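Local coordinates for protein MamA (Candidatus Magnetobacterium bavaricum, PDB 3VTX) that is a tetratricopeptide-repeat protein, built from antiparallel helical hairpins stacked into a superhelical scaffold of the kind that generally mediates protein-protein interactions, at residues Gly19-Ala24 with Met50-Pro55; Leu79-Phe84 with Tyr110-Leu115; Leu149-Lys154 with Val161-Lys166. All coordinates share one frame; numbering follows the deposited sequence. Where two conformers were deposited one is given.

Contact 1: residues Gly19-Ala24 with Met50-Pro55; sequences GDFDGA and MDIGLP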
loop_
_atom_site.group_PDB
_atom_site.type_symbol
_atom_site.label_atom_id
_atom_site.label_comp_id
_atom_site.label_asym_id
_atom_site.label_seq_id
_atom_site.Cartn_x
_atom_site.Cartn_y
_atom_site.Cartn_z
ATOM N N GLY A 19 -10.967 15.223 -10.833
ATOM C CA GLY A 19 -11.539 13.884 -11.007
ATOM C C GLY A 19 -11.539 13.531 -12.510
ATOM O O GLY A 19 -12.080 12.505 -12.908
ATOM N N ASP A 20 -10.966 14.401 -13.309
ATOM C CA ASP A 20 -10.796 14.169 -14.790
ATOM C C ASP A 20 -9.507 13.389 -15.012
ATOM O O ASP A 20 -8.468 13.915 -15.406
ATOM C CB ASP A 20 -10.805 15.471 -15.560
ATOM C CG ASP A 20 -10.605 15.302 -17.056
ATOM O OD1 ASP A 20 -10.633 14.132 -17.564
ATOM O OD2 ASP A 20 -10.309 16.330 -17.722
ATOM N N PHE A 21 -9.592 12.123 -14.674
ATOM C CA PHE A 21 -8.435 11.300 -14.725
ATOM C C PHE A 21 -7.895 11.097 -16.186
ATOM O O PHE A 21 -6.674 11.028 -16.346
ATOM C CB PHE A 21 -8.667 9.947 -14.052
ATOM C CG PHE A 21 -8.970 10.069 -12.594
ATOM C CD1 PHE A 21 -8.011 10.456 -11.724
ATOM C CD2 PHE A 21 -10.257 9.880 -12.123
ATOM C CE1 PHE A 21 -8.285 10.663 -10.364
ATOM C CE2 PHE A 21 -10.533 10.030 -10.738
ATOM C CZ PHE A 21 -9.535 10.420 -9.883
ATOM N N ASP A 22 -8.786 10.952 -17.169
ATOM C CA ASP A 22 -8.293 10.882 -18.587
ATOM C C ASP A 22 -7.505 12.108 -18.991
ATOM O O ASP A 22 -6.382 12.044 -19.534
ATOM C CB ASP A 22 -9.446 10.624 -19.517
ATOM C CG ASP A 22 -8.960 10.429 -20.959
ATOM O OD1 ASP A 22 -8.530 9.293 -21.299
ATOM O OD2 ASP A 22 -8.918 11.419 -21.690
ATOM N N GLY A 23 -8.034 13.301 -18.669
ATOM C CA GLY A 23 -7.264 14.535 -18.922
ATOM C C GLY A 23 -5.922 14.650 -18.201
ATOM O O GLY A 23 -4.953 15.127 -18.780
ATOM N N ALA A 24 -5.896 14.237 -16.945
ATOM C CA ALA A 24 -4.695 14.288 -16.115
ATOM C C ALA A 24 -3.681 13.392 -16.793
ATOM O O ALA A 24 -2.548 13.762 -16.962
ATOM C CB ALA A 24 -4.979 13.829 -14.702
ATOM N N MET A 50 -3.397 4.412 -10.297
ATOM C CA MET A 50 -3.841 3.689 -9.084
ATOM C C MET A 50 -5.192 4.231 -8.633
ATOM O O MET A 50 -6.026 3.431 -8.221
ATOM C CB MET A 50 -2.816 3.803 -7.956
ATOM C CG MET A 50 -1.491 3.121 -8.240
ATOM S SD MET A 50 -1.562 1.363 -8.546
ATOM C CE MET A 50 -1.859 0.746 -6.808
ATOM N N ASP A 51 -5.406 5.531 -8.766
ATOM C CA ASP A 51 -6.662 6.199 -8.380
ATOM C C ASP A 51 -7.865 5.596 -9.109
ATOM O O ASP A 51 -8.973 5.468 -8.556
ATOM C CB ASP A 51 -6.617 7.706 -8.645
ATOM C CG ASP A 51 -5.823 8.522 -7.608
ATOM O OD1 ASP A 51 -5.537 8.036 -6.496
ATOM O OD2 ASP A 51 -5.514 9.680 -8.002
ATOM N N ILE A 52 -7.660 5.212 -10.360
ATOM C CA ILE A 52 -8.748 4.620 -11.106
ATOM C C ILE A 52 -8.745 3.109 -11.225
ATOM O O ILE A 52 -9.560 2.524 -11.947
ATOM C CB ILE A 52 -8.873 5.294 -12.413
ATOM C CG1 ILE A 52 -7.562 5.185 -13.156
ATOM C CG2 ILE A 52 -9.230 6.770 -12.130
ATOM C CD1 ILE A 52 -7.565 5.768 -14.403
ATOM N N GLY A 53 -7.918 2.461 -10.436
ATOM C CA GLY A 53 -7.908 1.062 -10.260
ATOM C C GLY A 53 -7.256 0.301 -11.399
ATOM O O GLY A 53 -7.645 -0.766 -11.712
ATOM N N LEU A 54 -6.233 0.885 -11.993
ATOM C CA LEU A 54 -5.399 0.214 -13.016
ATOM C C LEU A 54 -3.947 0.080 -12.622
ATOM O O LEU A 54 -3.031 0.694 -13.184
ATOM C CB LEU A 54 -5.546 1.011 -14.302
ATOM C CG LEU A 54 -6.897 1.046 -14.966
ATOM C CD1 LEU A 54 -6.781 1.921 -16.306
ATOM C CD2 LEU A 54 -7.375 -0.356 -15.321
ATOM N N PRO A 55 -3.670 -0.756 -11.618
ATOM C CA PRO A 55 -2.334 -1.048 -11.272
ATOM C C PRO A 55 -1.479 -1.542 -12.422
ATOM O O PRO A 55 -0.245 -1.266 -12.420
ATOM C CB PRO A 55 -2.499 -2.103 -10.173
ATOM C CG PRO A 55 -3.796 -2.730 -10.428
ATOM C CD PRO A 55 -4.638 -1.597 -10.892
#
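Phe21 and Ile52 bring the two backbones nearest, their CA atoms 7.6 Å apart, where helix 21-34 begins and helix 39-51 ends in this tetratricopeptide-repeat (TPR) protein. Gly19, with positive phi, closes helix 5-18 in a Schellman motif, and Gly53 closes helix 39-51 in another; glycine takes such angles without the strain a CB would bring.

Phe21 carries most of the contact. Its CG stands anti to the carbonyl carbon (chi1 -63°), turning the ring toward the other segment, where its flat face suits a branched methyl. In one of two deposited Ile52 conformers, CG2 lies over that face in a CH-pi contact, 3.6 Å from the Phe21 ring centroid and offset toward the rim; for the other copy this is less certain. Gly19 C approaches the opposite face. Asp51 adds its CB at 3.8 Å from Phe21 CE1, while its carboxylate plane is steeply inclined to the ring; OD2 is taken up by a salt bridge to Arg16. Thr48 of helix 39-51 also touches Phe21.

Asp20 is the N-cap of helix 21-34, its short carboxylate reaching a first-turn N-H: Gly23 N donates to Asp20 OD1 at 2.9 Å, meeting that oxygen from above the carboxylate plane.

Contact 2: residues Leu79-Phe84 with Tyr110-Leu115; sequences LGSANF and YYKLGL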
loop_
_atom_site.group_PDB
_atom_site.type_symbol
_atom_site.label_atom_id
_atom_site.label_comp_id
_atom_site.label_asym_id
_atom_site.label_seq_id
_atom_site.Cartn_x
_atom_site.Cartn_y
_atom_site.Cartn_z
ATOM N N LEU A 79 4.453 0.571 -5.900
ATOM C CA LEU A 79 4.859 -0.460 -6.848
ATOM C C LEU A 79 4.599 -1.824 -6.260
ATOM O O LEU A 79 4.059 -2.698 -6.893
ATOM C CB LEU A 79 6.352 -0.341 -7.175
ATOM C CG LEU A 79 6.970 -1.435 -8.110
ATOM C CD1 LEU A 79 6.154 -1.553 -9.417
ATOM C CD2 LEU A 79 8.499 -1.148 -8.418
ATOM N N GLY A 80 4.993 -2.016 -5.019
ATOM C CA GLY A 80 4.741 -3.355 -4.427
ATOM C C GLY A 80 3.273 -3.658 -4.183
ATOM O O GLY A 80 2.814 -4.766 -4.445
ATOM N N SER A 81 2.535 -2.669 -3.720
ATOM C CA SER A 81 1.058 -2.777 -3.606
ATOM C C SER A 81 0.391 -3.135 -4.937
ATOM O O SER A 81 -0.483 -4.011 -5.014
ATOM C CB SER A 81 0.445 -1.500 -2.997
ATOM O OG SER A 81 0.853 -1.269 -1.669
ATOM N N ALA A 82 0.812 -2.473 -5.996
ATOM C CA ALA A 82 0.285 -2.733 -7.333
ATOM C C ALA A 82 0.600 -4.134 -7.820
ATOM O O ALA A 82 -0.223 -4.819 -8.474
ATOM C CB ALA A 82 0.890 -1.681 -8.338
ATOM N N ASN A 83 1.826 -4.567 -7.550
ATOM C CA ASN A 83 2.259 -5.909 -7.929
ATOM C C ASN A 83 1.411 -6.947 -7.223
ATOM O O ASN A 83 1.035 -7.960 -7.832
ATOM C CB ASN A 83 3.768 -6.027 -7.636
ATOM C CG ASN A 83 4.619 -5.522 -8.781
ATOM O OD1 ASN A 83 4.408 -5.932 -9.932
ATOM N ND2 ASN A 83 5.737 -4.943 -8.418
ATOM N N PHE A 84 1.052 -6.710 -5.966
ATOM C CA PHE A 84 0.148 -7.652 -5.269
ATOM C C PHE A 84 -1.215 -7.653 -5.979
ATOM O O PHE A 84 -1.813 -8.701 -6.179
ATOM C CB PHE A 84 0.007 -7.253 -3.841
ATOM C CG PHE A 84 -0.822 -8.160 -2.957
ATOM C CD1 PHE A 84 -0.751 -9.545 -3.042
ATOM C CD2 PHE A 84 -1.561 -7.584 -1.911
ATOM C CE1 PHE A 84 -1.450 -10.308 -2.159
ATOM C CE2 PHE A 84 -2.282 -8.400 -1.048
ATOM C CZ PHE A 84 -2.198 -9.727 -1.178
ATOM N N TYR A 110 4.638 -2.536 5.990
ATOM C CA TYR A 110 4.775 -3.768 6.736
ATOM C C TYR A 110 3.414 -4.515 6.670
ATOM O O TYR A 110 3.403 -5.745 6.554
ATOM C CB TYR A 110 5.060 -3.569 8.188
ATOM C CG TYR A 110 6.510 -3.231 8.505
ATOM C CD1 TYR A 110 6.846 -1.948 8.838
ATOM C CD2 TYR A 110 7.492 -4.192 8.458
ATOM C CE1 TYR A 110 8.180 -1.636 9.159
ATOM C CE2 TYR A 110 8.853 -3.878 8.773
ATOM C CZ TYR A 110 9.147 -2.574 9.100
ATOM O OH TYR A 110 10.484 -2.231 9.492
ATOM N N TYR A 111 2.305 -3.782 6.789
ATOM C CA TYR A 111 0.960 -4.421 6.765
ATOM C C TYR A 111 0.722 -5.101 5.413
ATOM O O TYR A 111 0.407 -6.294 5.354
ATOM C CB TYR A 111 -0.171 -3.501 7.142
ATOM C CG TYR A 111 -1.478 -4.210 7.346
ATOM C CD1 TYR A 111 -1.541 -5.233 8.267
ATOM C CD2 TYR A 111 -2.562 -3.950 6.579
ATOM C CE1 TYR A 111 -2.727 -5.961 8.453
ATOM C CE2 TYR A 111 -3.758 -4.690 6.739
ATOM C CZ TYR A 111 -3.800 -5.673 7.687
ATOM O OH TYR A 111 -4.990 -6.371 7.833
ATOM N N LYS A 112 0.984 -4.385 4.342
ATOM C CA LYS A 112 0.842 -4.968 3.001
ATOM C C LYS A 112 1.749 -6.183 2.813
ATOM O O LYS A 112 1.335 -7.220 2.209
ATOM C CB LYS A 112 1.120 -3.931 1.881
ATOM C CG LYS A 112 0.041 -2.877 1.626
ATOM C CD LYS A 112 -1.228 -3.311 0.851
ATOM C CE LYS A 112 -1.770 -2.125 -0.008
ATOM N NZ LYS A 112 -3.077 -2.478 -0.650
ATOM N N LEU A 113 2.999 -6.118 3.304
ATOM C CA LEU A 113 3.951 -7.202 3.183
ATOM C C LEU A 113 3.425 -8.408 3.904
ATOM O O LEU A 113 3.473 -9.519 3.397
ATOM C CB LEU A 113 5.341 -6.782 3.787
ATOM C CG LEU A 113 6.341 -7.900 3.735
ATOM C CD1 LEU A 113 6.781 -8.289 2.243
ATOM C CD2 LEU A 113 7.598 -7.402 4.569
ATOM N N GLY A 114 2.849 -8.170 5.064
ATOM C CA GLY A 114 2.222 -9.246 5.806
ATOM C C GLY A 114 1.035 -9.897 5.065
ATOM O O GLY A 114 0.928 -11.153 5.008
ATOM N N LEU A 115 0.221 -9.059 4.420
ATOM C CA LEU A 115 -0.909 -9.531 3.630
ATOM C C LEU A 115 -0.377 -10.397 2.493
ATOM O O LEU A 115 -0.946 -11.495 2.200
ATOM C CB LEU A 115 -1.740 -8.401 3.071
ATOM C CG LEU A 115 -2.523 -7.621 4.137
ATOM C CD1 LEU A 115 -3.266 -6.476 3.396
ATOM C CD2 LEU A 115 -3.553 -8.472 4.986
#
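In the TPR array, Ser81 and Phe84 of helix 73-85 face Lys112 and Leu115 of helix 107-119, and the two segments fall in the consecutive TPR sequence ranges 74-103 and 107-140. Ser81 and Lys112 are the backbone neighbours, with CA atoms 7.0 Å apart. So close an approach suits a small residue such as Ser81, which lies beside the interface. Its OG bonds back to Tyr77 O one turn earlier, which satisfies a buried hydroxyl inside its own helix.

The aliphatic part of Lys112 runs alongside this serine. In the conformer described here, one of two deposited, the chain bends at chi2 (-76°) and again at chi3; in this copy, and so tentatively, CE comes to 3.2 Å from Ser81 OG, with Lys112 CG 3.8 Å from the same oxygen. Lysine suits a partly exposed site because its methylenes can pack while the flexible chain lets the charged end lie beyond them.

One turn further on, Phe84 provides the bulk. Its CG lies anti to the backbone N (chi1 -177°), directing the ring toward helix 107-119, where CZ comes within 4.0 Å of Leu115 O. Phe84 CE2 makes a loose apolar contact with Leu115 CB at 4.2 Å, the two side chains meeting at roughly a right angle.

Phe84 continues along helix 107-119 onto Val116 and Ser119. Leu115 reaches Tyr130 of helix 123-136, while Asn83 and Leu113 both pack against helix 89-102, and Ala82 rests on helix 55-68.

Contact 3: residues Leu149-Lys154 with Val161-Lys166; sequences LAYEGK and VKYFKK
Nearly equal first torsions, chi1 -83° in Tyr151 and -84° in Tyr163, swing two tyrosine rings toward each other from helices 141-153 and 157-169, a helical hairpin whose two segments here fall in the TPR sequence range 141-173. Tyr151 CG stands anti to its carbonyl carbon, and the ring leaves the helix on the side where Tyr163 waits. The planes are nearly parallel, 24° apart, yet the rings have slid past one another: their centroids are 5.7 Å apart and they barely overlap. The nearest atoms are Tyr151 CE2 and Tyr163 CE1, 3.8 Å apart.

A water joins the phenolic ends. The water oxygen is hydrogen-bonded to Tyr151 OH (2.8 Å) and to Tyr163 OH (2.9 Å), and it sits in the plane of the Tyr151 ring at the edge. Tyrosine fits both positions, since its ring packs between helices while its hydroxyl stays near the surface to meet water. Tyr163 has further support from its own helix, for Lys166 CE rests 3.8 Å above one of its faces, toward the rim.

The other half of the contact is apolar ring against backbone. Leu149 CA and Phe164 CA are the nearest pair of CA atoms, 8.3 Å apart. The phenylalanine is long enough to span the gap: Phe164 CZ comes to 3.6 Å from Leu149 N.

Around this hairpin, Tyr151 also packs on Ile127 of helix 123-136, and Leu149 touches Asp118 of helix 107-119. Lys154 ties the end of the segment to the preceding hairpin through a salt bridge with Asp124, while Tyr163 presses on Ile147 within helix 141-153.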
loop_
_atom_site.group_PDB
_atom_site.type_symbol
_atom_site.label_atom_id
_atom_site.label_comp_id
_atom_site.label_asym_id
_atom_site.label_seq_id
_atom_site.Cartn_x
_atom_site.Cartn_y
_atom_site.Cartn_z
ATOM N N LEU A 149 -5.685 -14.590 11.828
ATOM C CA LEU A 149 -5.932 -15.429 10.639
ATOM C C LEU A 149 -4.657 -16.242 10.313
ATOM O O LEU A 149 -4.715 -17.418 9.915
ATOM C CB LEU A 149 -6.338 -14.602 9.483
ATOM C CG LEU A 149 -6.572 -15.339 8.121
ATOM C CD1 LEU A 149 -7.821 -16.218 8.297
ATOM C CD2 LEU A 149 -6.786 -14.373 6.976
ATOM N N ALA A 150 -3.512 -15.603 10.443
ATOM C CA ALA A 150 -2.215 -16.298 10.195
ATOM C C ALA A 150 -2.029 -17.459 11.139
ATOM O O ALA A 150 -1.565 -18.539 10.707
ATOM C CB ALA A 150 -1.024 -15.333 10.238
ATOM N N TYR A 151 -2.356 -17.288 12.415
ATOM C CA TYR A 151 -2.304 -18.407 13.361
ATOM C C TYR A 151 -3.279 -19.522 13.007
ATOM O O TYR A 151 -2.909 -20.681 13.103
ATOM C CB TYR A 151 -2.529 -17.950 14.819
ATOM C CG TYR A 151 -1.279 -17.446 15.408
ATOM C CD1 TYR A 151 -0.198 -18.297 15.676
ATOM C CD2 TYR A 151 -1.163 -16.104 15.816
ATOM C CE1 TYR A 151 0.960 -17.777 16.221
ATOM C CE2 TYR A 151 0.001 -15.591 16.364
ATOM C CZ TYR A 151 1.045 -16.442 16.604
ATOM O OH TYR A 151 2.237 -15.958 17.094
ATOM N N GLU A 152 -4.504 -19.193 12.566
ATOM C CA GLU A 152 -5.401 -20.215 12.042
ATOM C C GLU A 152 -4.754 -20.947 10.851
ATOM O O GLU A 152 -4.914 -22.174 10.721
ATOM C CB GLU A 152 -6.778 -19.605 11.703
ATOM C CG GLU A 152 -7.547 -20.400 10.642
ATOM C CD GLU A 152 -8.385 -21.595 11.152
ATOM O OE1 GLU A 152 -8.150 -21.947 12.313
ATOM O OE2 GLU A 152 -9.255 -22.143 10.314
ATOM N N GLY A 153 -4.044 -20.205 10.010
ATOM C CA GLY A 153 -3.356 -20.772 8.853
ATOM C C GLY A 153 -2.320 -21.817 9.262
ATOM O O GLY A 153 -2.127 -22.820 8.573
ATOM N N LYS A 154 -1.703 -21.578 10.402
ATOM C CA LYS A 154 -0.719 -22.543 11.003
ATOM C C LYS A 154 -1.333 -23.690 11.756
ATOM O O LYS A 154 -0.618 -24.541 12.332
ATOM C CB LYS A 154 0.146 -21.753 12.044
ATOM C CG LYS A 154 1.004 -20.812 11.439
ATOM C CD LYS A 154 1.801 -19.929 12.434
ATOM C CE LYS A 154 2.688 -20.701 13.450
ATOM N NZ LYS A 154 3.921 -21.123 12.894
ATOM N N VAL A 161 -7.524 -17.341 18.300
ATOM C CA VAL A 161 -8.641 -16.767 19.010
ATOM C C VAL A 161 -8.149 -15.747 20.045
ATOM O O VAL A 161 -8.790 -14.719 20.225
ATOM C CB VAL A 161 -9.486 -17.878 19.685
ATOM C CG1 VAL A 161 -10.416 -17.271 20.709
ATOM C CG2 VAL A 161 -10.237 -18.693 18.620
ATOM N N LYS A 162 -6.946 -15.905 20.533
ATOM C CA LYS A 162 -6.336 -14.918 21.414
ATOM C C LYS A 162 -6.229 -13.554 20.697
ATOM O O LYS A 162 -6.581 -12.478 21.263
ATOM C CB LYS A 162 -4.902 -15.345 21.863
ATOM C CG LYS A 162 -4.113 -14.257 22.513
ATOM C CD LYS A 162 -2.809 -14.830 23.216
ATOM C CE LYS A 162 -1.617 -13.837 23.115
ATOM N NZ LYS A 162 -0.223 -14.556 23.145
ATOM N N TYR A 163 -5.833 -13.571 19.413
ATOM C CA TYR A 163 -5.681 -12.301 18.656
ATOM C C TYR A 163 -6.990 -11.741 18.161
ATOM O O TYR A 163 -7.136 -10.518 18.175
ATOM C CB TYR A 163 -4.709 -12.503 17.516
ATOM C CG TYR A 163 -3.272 -12.319 18.046
ATOM C CD1 TYR A 163 -2.562 -13.389 18.518
ATOM C CD2 TYR A 163 -2.666 -11.072 17.996
ATOM C CE1 TYR A 163 -1.279 -13.224 19.026
ATOM C CE2 TYR A 163 -1.358 -10.899 18.496
ATOM C CZ TYR A 163 -0.700 -11.994 18.989
ATOM O OH TYR A 163 0.590 -11.922 19.522
ATOM N N PHE A 164 -7.919 -12.616 17.753
ATOM C CA PHE A 164 -9.275 -12.147 17.476
ATOM C C PHE A 164 -9.908 -11.429 18.660
ATOM O O PHE A 164 -10.522 -10.371 18.552
ATOM C CB PHE A 164 -10.168 -13.249 16.989
ATOM C CG PHE A 164 -9.710 -13.847 15.634
ATOM C CD1 PHE A 164 -9.502 -13.042 14.577
ATOM C CD2 PHE A 164 -9.618 -15.196 15.482
ATOM C CE1 PHE A 164 -9.131 -13.557 13.319
ATOM C CE2 PHE A 164 -9.261 -15.713 14.231
ATOM C CZ PHE A 164 -9.008 -14.871 13.186
ATOM N N LYS A 165 -9.681 -12.003 19.863
ATOM C CA LYS A 165 -10.152 -11.391 21.079
ATOM C C LYS A 165 -9.400 -10.102 21.372
ATOM O O LYS A 165 -10.032 -9.115 21.862
ATOM C CB LYS A 165 -9.962 -12.377 22.206
ATOM C CG LYS A 165 -11.093 -13.380 22.332
ATOM C CD LYS A 165 -10.859 -14.351 23.480
ATOM C CE LYS A 165 -11.925 -15.385 23.526
ATOM N NZ LYS A 165 -12.285 -15.978 24.981
ATOM N N LYS A 166 -8.125 -10.002 21.086
ATOM C CA LYS A 166 -7.380 -8.758 21.280
ATOM C C LYS A 166 -7.973 -7.666 20.438
ATOM O O LYS A 166 -8.111 -6.511 20.891
ATOM C CB LYS A 166 -5.886 -8.772 21.003
ATOM C CG LYS A 166 -5.043 -9.578 21.940
ATOM C CD LYS A 166 -3.537 -9.552 21.401
ATOM C CE LYS A 166 -2.589 -10.479 22.101
ATOM N NZ LYS A 166 -2.079 -9.755 23.295
HETATM O O HOH W 1 2.374 -13.239 17.636
#

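In the fold
The three contacts follow one another along the chain, each closing before the next opens. Contacts 1 and 3 each lie within one TPR sequence range, whereas contact 2 joins two. Contacts 1 and 2 have centres about 20 Å apart and touch: Ala82 CB packs at 3.9 Å from both Pro55 CB and Met50 SD, so helix 73-85, which carries half of contact 2, also packs against segment 50-55. Contacts 2 and 3 lie about 21 Å apart between centres and about 7 Å between nearest atoms, although helix 107-119 also meets Leu149. Contacts 1 and 3, about 37 Å apart between centres, fall on opposite sides of the chain's centre. Packing of this kind, without strands, builds up the helical array.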